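Local coordinates for protein protoporphyrinogen oxidase (PDB 3LOV) that probably oxidises coproporphyrinogen III to coproporphyrin III with molecular oxygen in heme b biosynthesis, using bound FAD as cofactor, at residues H308-Q320 / D356-D370. Numbering follows the deposited sequence.
Sequences HSTATVTMIFDQQ and DHTVLRAFVGRPGND. With FAD (flavin-adenine dinucleotide), chain B.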
# COMPACT_ATOMS: atom_id res chain seq x y z
N HIS A 308 11.38 0.35 -2.98
CA HIS A 308 11.65 1.64 -3.65
C HIS A 308 11.01 2.77 -2.85
O HIS A 308 10.13 2.53 -2.00
CB HIS A 308 11.15 1.60 -5.12
CG HIS A 308 9.66 1.62 -5.26
ND1 HIS A 308 8.89 0.48 -5.23
CD2 HIS A 308 8.81 2.66 -5.43
CE1 HIS A 308 7.62 0.82 -5.37
NE2 HIS A 308 7.54 2.13 -5.49
N SER A 309 11.45 4.00 -3.11
CA SER A 309 10.92 5.20 -2.47
C SER A 309 9.92 5.92 -3.35
O SER A 309 10.03 5.90 -4.56
CB SER A 309 12.05 6.20 -2.14
OG SER A 309 12.96 5.59 -1.25
N THR A 310 8.98 6.59 -2.70
CA THR A 310 7.92 7.32 -3.36
C THR A 310 7.87 8.73 -2.77
O THR A 310 8.03 8.89 -1.56
CB THR A 310 6.52 6.64 -3.15
OG1 THR A 310 6.57 5.25 -3.55
CG2 THR A 310 5.41 7.37 -3.95
N ALA A 311 7.67 9.73 -3.62
CA ALA A 311 7.22 11.06 -3.18
C ALA A 311 5.77 11.33 -3.65
O ALA A 311 5.38 10.94 -4.77
CB ALA A 311 8.12 12.15 -3.71
N THR A 312 4.98 11.98 -2.80
CA THR A 312 3.73 12.55 -3.24
C THR A 312 3.91 14.06 -3.31
O THR A 312 4.52 14.69 -2.43
CB THR A 312 2.54 12.15 -2.33
OG1 THR A 312 2.74 12.66 -1.01
CG2 THR A 312 2.37 10.60 -2.28
N VAL A 313 3.42 14.64 -4.41
CA VAL A 313 3.57 16.06 -4.65
C VAL A 313 2.15 16.57 -4.93
O VAL A 313 1.55 16.19 -5.92
CB VAL A 313 4.56 16.36 -5.80
CG1 VAL A 313 4.71 17.91 -6.00
CG2 VAL A 313 5.92 15.70 -5.52
N THR A 314 1.61 17.34 -4.00
CA THR A 314 0.24 17.78 -4.06
C THR A 314 0.26 19.25 -4.41
O THR A 314 0.99 20.00 -3.80
CB THR A 314 -0.51 17.58 -2.73
OG1 THR A 314 -0.75 16.17 -2.51
CG2 THR A 314 -1.85 18.33 -2.76
N MSE A 315 -0.51 19.63 -5.43
CA MSE A 315 -0.61 21.04 -5.87
C MSE A 315 -2.04 21.55 -5.69
O MSE A 315 -2.97 20.96 -6.24
CB MSE A 315 -0.22 21.14 -7.33
CG MSE A 315 1.25 20.99 -7.56
SE MSE A 315 1.63 20.29 -9.31
CE MSE A 315 3.38 21.06 -9.29
N ILE A 316 -2.17 22.63 -4.92
CA ILE A 316 -3.44 23.26 -4.61
C ILE A 316 -3.57 24.44 -5.55
O ILE A 316 -2.73 25.32 -5.57
CB ILE A 316 -3.51 23.77 -3.14
CG1 ILE A 316 -3.65 22.60 -2.15
CG2 ILE A 316 -4.70 24.76 -2.98
CD1 ILE A 316 -3.26 22.93 -0.71
N PHE A 317 -4.64 24.45 -6.34
CA PHE A 317 -4.96 25.55 -7.25
C PHE A 317 -6.26 26.18 -6.86
O PHE A 317 -7.16 25.49 -6.39
CB PHE A 317 -5.18 25.00 -8.65
CG PHE A 317 -3.99 24.33 -9.23
CD1 PHE A 317 -3.03 25.06 -9.94
CD2 PHE A 317 -3.80 22.96 -9.06
CE1 PHE A 317 -1.92 24.43 -10.49
CE2 PHE A 317 -2.71 22.33 -9.61
CZ PHE A 317 -1.75 23.06 -10.32
N ASP A 318 -6.40 27.48 -7.12
CA ASP A 318 -7.72 28.10 -7.04
C ASP A 318 -8.67 27.33 -7.96
O ASP A 318 -8.25 26.82 -9.01
CB ASP A 318 -7.65 29.59 -7.40
CG ASP A 318 -7.24 30.46 -6.21
OD1 ASP A 318 -7.82 30.27 -5.12
OD2 ASP A 318 -6.35 31.33 -6.37
N GLN A 319 -9.93 27.19 -7.54
CA GLN A 319 -10.90 26.37 -8.25
C GLN A 319 -10.85 26.69 -9.73
O GLN A 319 -10.80 27.86 -10.10
CB GLN A 319 -12.30 26.59 -7.69
CG GLN A 319 -13.34 25.65 -8.28
CD GLN A 319 -14.12 24.89 -7.21
OE1 GLN A 319 -13.53 24.30 -6.31
NE2 GLN A 319 -15.44 24.89 -7.33
N GLN A 320 -10.88 25.66 -10.57
CA GLN A 320 -10.59 25.80 -12.00
C GLN A 320 -11.84 25.71 -12.83
O GLN A 320 -12.66 24.83 -12.57
CB GLN A 320 -9.64 24.70 -12.46
CG GLN A 320 -8.21 24.92 -12.02
CD GLN A 320 -7.51 25.97 -12.85
OE1 GLN A 320 -7.57 25.94 -14.08
NE2 GLN A 320 -6.84 26.91 -12.19
N ASP A 356 -13.45 23.89 -2.14
CA ASP A 356 -13.49 25.00 -3.10
C ASP A 356 -12.20 25.18 -3.85
O ASP A 356 -11.76 26.31 -4.09
CB ASP A 356 -13.82 26.28 -2.35
CG ASP A 356 -15.19 26.24 -1.76
OD1 ASP A 356 -16.15 26.17 -2.56
OD2 ASP A 356 -15.31 26.22 -0.52
N HIS A 357 -11.59 24.06 -4.24
CA HIS A 357 -10.32 24.11 -4.93
C HIS A 357 -10.12 22.93 -5.84
O HIS A 357 -10.83 21.93 -5.74
CB HIS A 357 -9.16 24.13 -3.92
CG HIS A 357 -9.14 25.33 -3.03
ND1 HIS A 357 -10.02 25.49 -1.99
CD2 HIS A 357 -8.33 26.41 -3.01
CE1 HIS A 357 -9.75 26.61 -1.35
NE2 HIS A 357 -8.73 27.20 -1.96
N THR A 358 -9.14 23.07 -6.73
CA THR A 358 -8.70 22.01 -7.59
C THR A 358 -7.39 21.57 -6.97
O THR A 358 -6.45 22.37 -6.83
CB THR A 358 -8.51 22.51 -9.02
OG1 THR A 358 -9.79 22.90 -9.53
CG2 THR A 358 -7.92 21.44 -9.93
N VAL A 359 -7.32 20.29 -6.59
CA VAL A 359 -6.11 19.76 -5.98
C VAL A 359 -5.65 18.52 -6.70
O VAL A 359 -6.43 17.55 -6.84
CB VAL A 359 -6.35 19.45 -4.52
CG1 VAL A 359 -5.05 18.95 -3.86
CG2 VAL A 359 -6.92 20.71 -3.80
N LEU A 360 -4.40 18.55 -7.16
CA LEU A 360 -3.78 17.43 -7.86
C LEU A 360 -2.72 16.79 -6.94
O LEU A 360 -1.93 17.49 -6.31
CB LEU A 360 -3.19 17.87 -9.22
CG LEU A 360 -4.11 18.47 -10.31
CD1 LEU A 360 -3.33 18.84 -11.59
CD2 LEU A 360 -5.26 17.52 -10.69
N ARG A 361 -2.73 15.47 -6.83
CA ARG A 361 -1.67 14.74 -6.08
C ARG A 361 -0.96 13.79 -7.04
O ARG A 361 -1.56 12.85 -7.52
CB ARG A 361 -2.20 13.96 -4.85
CG ARG A 361 -1.03 13.39 -3.97
CD ARG A 361 -1.39 12.90 -2.56
NE ARG A 361 -1.99 11.58 -2.57
CZ ARG A 361 -1.86 10.66 -1.60
NH1 ARG A 361 -1.14 10.89 -0.49
NH2 ARG A 361 -2.44 9.49 -1.74
N ALA A 362 0.29 14.11 -7.37
CA ALA A 362 1.12 13.26 -8.22
C ALA A 362 2.02 12.36 -7.36
O ALA A 362 2.44 12.73 -6.28
CB ALA A 362 1.95 14.10 -9.21
N PHE A 363 2.25 11.14 -7.85
CA PHE A 363 3.19 10.21 -7.24
C PHE A 363 4.43 10.10 -8.13
O PHE A 363 4.33 10.14 -9.38
CB PHE A 363 2.56 8.83 -7.11
CG PHE A 363 1.43 8.77 -6.12
CD1 PHE A 363 0.19 9.30 -6.42
CD2 PHE A 363 1.61 8.16 -4.89
CE1 PHE A 363 -0.86 9.23 -5.50
CE2 PHE A 363 0.54 8.08 -3.96
CZ PHE A 363 -0.66 8.61 -4.27
N VAL A 364 5.59 9.96 -7.50
CA VAL A 364 6.89 9.79 -8.19
C VAL A 364 7.65 8.66 -7.50
O VAL A 364 7.71 8.63 -6.26
CB VAL A 364 7.77 11.09 -8.13
CG1 VAL A 364 9.20 10.80 -8.63
CG2 VAL A 364 7.15 12.24 -8.96
N GLY A 365 8.23 7.75 -8.28
CA GLY A 365 9.02 6.66 -7.76
C GLY A 365 8.54 5.31 -8.24
O GLY A 365 7.36 5.00 -8.14
N ARG A 366 9.47 4.52 -8.80
CA ARG A 366 9.22 3.12 -9.21
C ARG A 366 10.37 2.24 -8.76
O ARG A 366 11.47 2.76 -8.50
CB ARG A 366 9.15 3.00 -10.75
CG ARG A 366 8.14 3.89 -11.43
CD ARG A 366 8.23 3.65 -12.92
NE ARG A 366 7.26 4.44 -13.65
CZ ARG A 366 5.99 4.09 -13.85
NH1 ARG A 366 5.53 2.95 -13.37
NH2 ARG A 366 5.19 4.89 -14.51
N PRO A 367 10.17 0.92 -8.75
CA PRO A 367 11.30 0.07 -8.38
C PRO A 367 12.42 0.15 -9.45
O PRO A 367 12.17 0.04 -10.68
CB PRO A 367 10.69 -1.33 -8.32
CG PRO A 367 9.44 -1.21 -9.17
CD PRO A 367 8.94 0.14 -8.92
N GLY A 368 13.63 0.43 -8.97
CA GLY A 368 14.76 0.57 -9.84
C GLY A 368 14.83 1.92 -10.51
O GLY A 368 15.77 2.18 -11.25
N ASN A 369 13.89 2.82 -10.20
CA ASN A 369 13.84 4.14 -10.85
C ASN A 369 13.12 5.12 -9.94
O ASN A 369 11.92 5.33 -10.09
CB ASN A 369 13.14 3.95 -12.21
CG ASN A 369 12.96 5.23 -13.02
OD1 ASN A 369 13.54 6.27 -12.73
ND2 ASN A 369 12.11 5.14 -14.06
N ASP A 370 13.82 5.64 -8.94
CA ASP A 370 13.19 6.52 -7.96
C ASP A 370 14.14 7.63 -7.50
O ASP A 370 13.96 8.21 -6.41
CB ASP A 370 12.71 5.69 -6.74
CG ASP A 370 13.84 4.96 -6.04
OD1 ASP A 370 14.97 5.08 -6.49
OD2 ASP A 370 13.59 4.24 -5.04
PA FAD B . 5.47 2.63 9.08
O1A FAD B . 4.28 3.49 8.80
O2A FAD B . 6.65 2.74 8.20
O5B FAD B . 5.93 2.90 10.58
C5B FAD B . 7.18 2.49 11.07
C4B FAD B . 7.44 3.26 12.37
O4B FAD B . 8.59 2.76 13.04
C3B FAD B . 7.64 4.74 12.09
O3B FAD B . 6.89 5.55 12.98
C2B FAD B . 9.14 4.87 12.29
O2B FAD B . 9.52 6.12 12.75
C1B FAD B . 9.43 3.84 13.36
N9A FAD B . 10.82 3.37 13.43
C8A FAD B . 11.77 3.16 12.45
N7A FAD B . 12.92 2.72 13.02
C5A FAD B . 12.71 2.64 14.37
C6A FAD B . 13.50 2.23 15.45
N6A FAD B . 14.74 1.78 15.27
N1A FAD B . 12.98 2.27 16.73
C2A FAD B . 11.68 2.67 16.94
N3A FAD B . 10.89 3.04 15.87
C4A FAD B . 11.41 3.04 14.62
N1 FAD B . -1.93 1.38 2.19
C2 FAD B . -3.28 1.43 2.01
O2 FAD B . -4.03 0.63 2.59
N3 FAD B . -3.82 2.37 1.17
C4 FAD B . -3.06 3.24 0.48
O4 FAD B . -3.60 4.06 -0.23
C4X FAD B . -1.68 3.19 0.61
N5 FAD B . -0.89 4.11 -0.06
C5X FAD B . 0.49 4.05 0.11
C6 FAD B . 1.31 4.94 -0.59
C7 FAD B . 2.71 4.89 -0.43
C7M FAD B . 3.58 5.85 -1.17
C8 FAD B . 3.29 3.96 0.46
C8M FAD B . 4.79 3.86 0.65
C9 FAD B . 2.48 3.08 1.17
C9A FAD B . 1.08 3.10 1.00
N10 FAD B . 0.26 2.21 1.71
C10 FAD B . -1.12 2.26 1.50
C1' FAD B . 0.80 1.16 2.65
C2' FAD B . 0.73 1.72 4.10
O2' FAD B . 1.55 2.82 4.18
C3' FAD B . 1.17 0.70 5.16
O3' FAD B . 0.10 -0.23 5.26
C4' FAD B . 1.40 1.27 6.58
O4' FAD B . 1.72 2.65 6.66
C5' FAD B . 2.56 0.57 7.27
O5' FAD B . 2.63 1.02 8.61
P FAD B . 3.71 0.39 9.56
O1P FAD B . 3.91 -1.09 9.33
O2P FAD B . 3.54 0.79 11.01
O3P FAD B . 5.11 1.07 9.06
O HOH W 1 5.37 4.01 -5.70
O HOH W 2 15.17 4.88 -2.62
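Pro367 lays its CD over one face of the His308 ring, a CH-pi contact 3.9 Å from CD to the ring centroid, while water 1 meets NE2 in the ring plane and also bonds Thr310 OG1. The ring stands over the Arg366–Pro367 peptide because CG is turned between the backbone N and the carbonyl carbon (chi1 72°). With an alanine here, Pro367 CD is likely to lose the ring it packs on, and water 1 its bond to NE2. Alongside, Asp370 OD2 takes an almost straight bond from Ser309 N (2.9 Å, 178°) through its anti lone pair, so Asp370, just past the type II turn Arg366 to Asn369, is tied back to strand 307-318. Eight backbone hydrogen bonds then join the antiparallel strands from Ala311–Val364 to Phe317–Thr358. On the flavin-facing side, Thr312 CG2 sits 3.5 Å from Phe363 CE2, and the aliphatic part of Arg361 lies against Thr314 OG1 (3.2 Å to CG); its NH1 reaches on to Gly58 O. On the opposite face, Ala311, selenomethionine Met315 and Ala362 pack against helix 377-392. Through Thr310, whose CB touches the flavin methyl C7M at 3.6 Å, strand 307-318 brings the mixed sheet up to the isoalloxazine, as in the substrate domain of flavin-containing amine oxidoreductases.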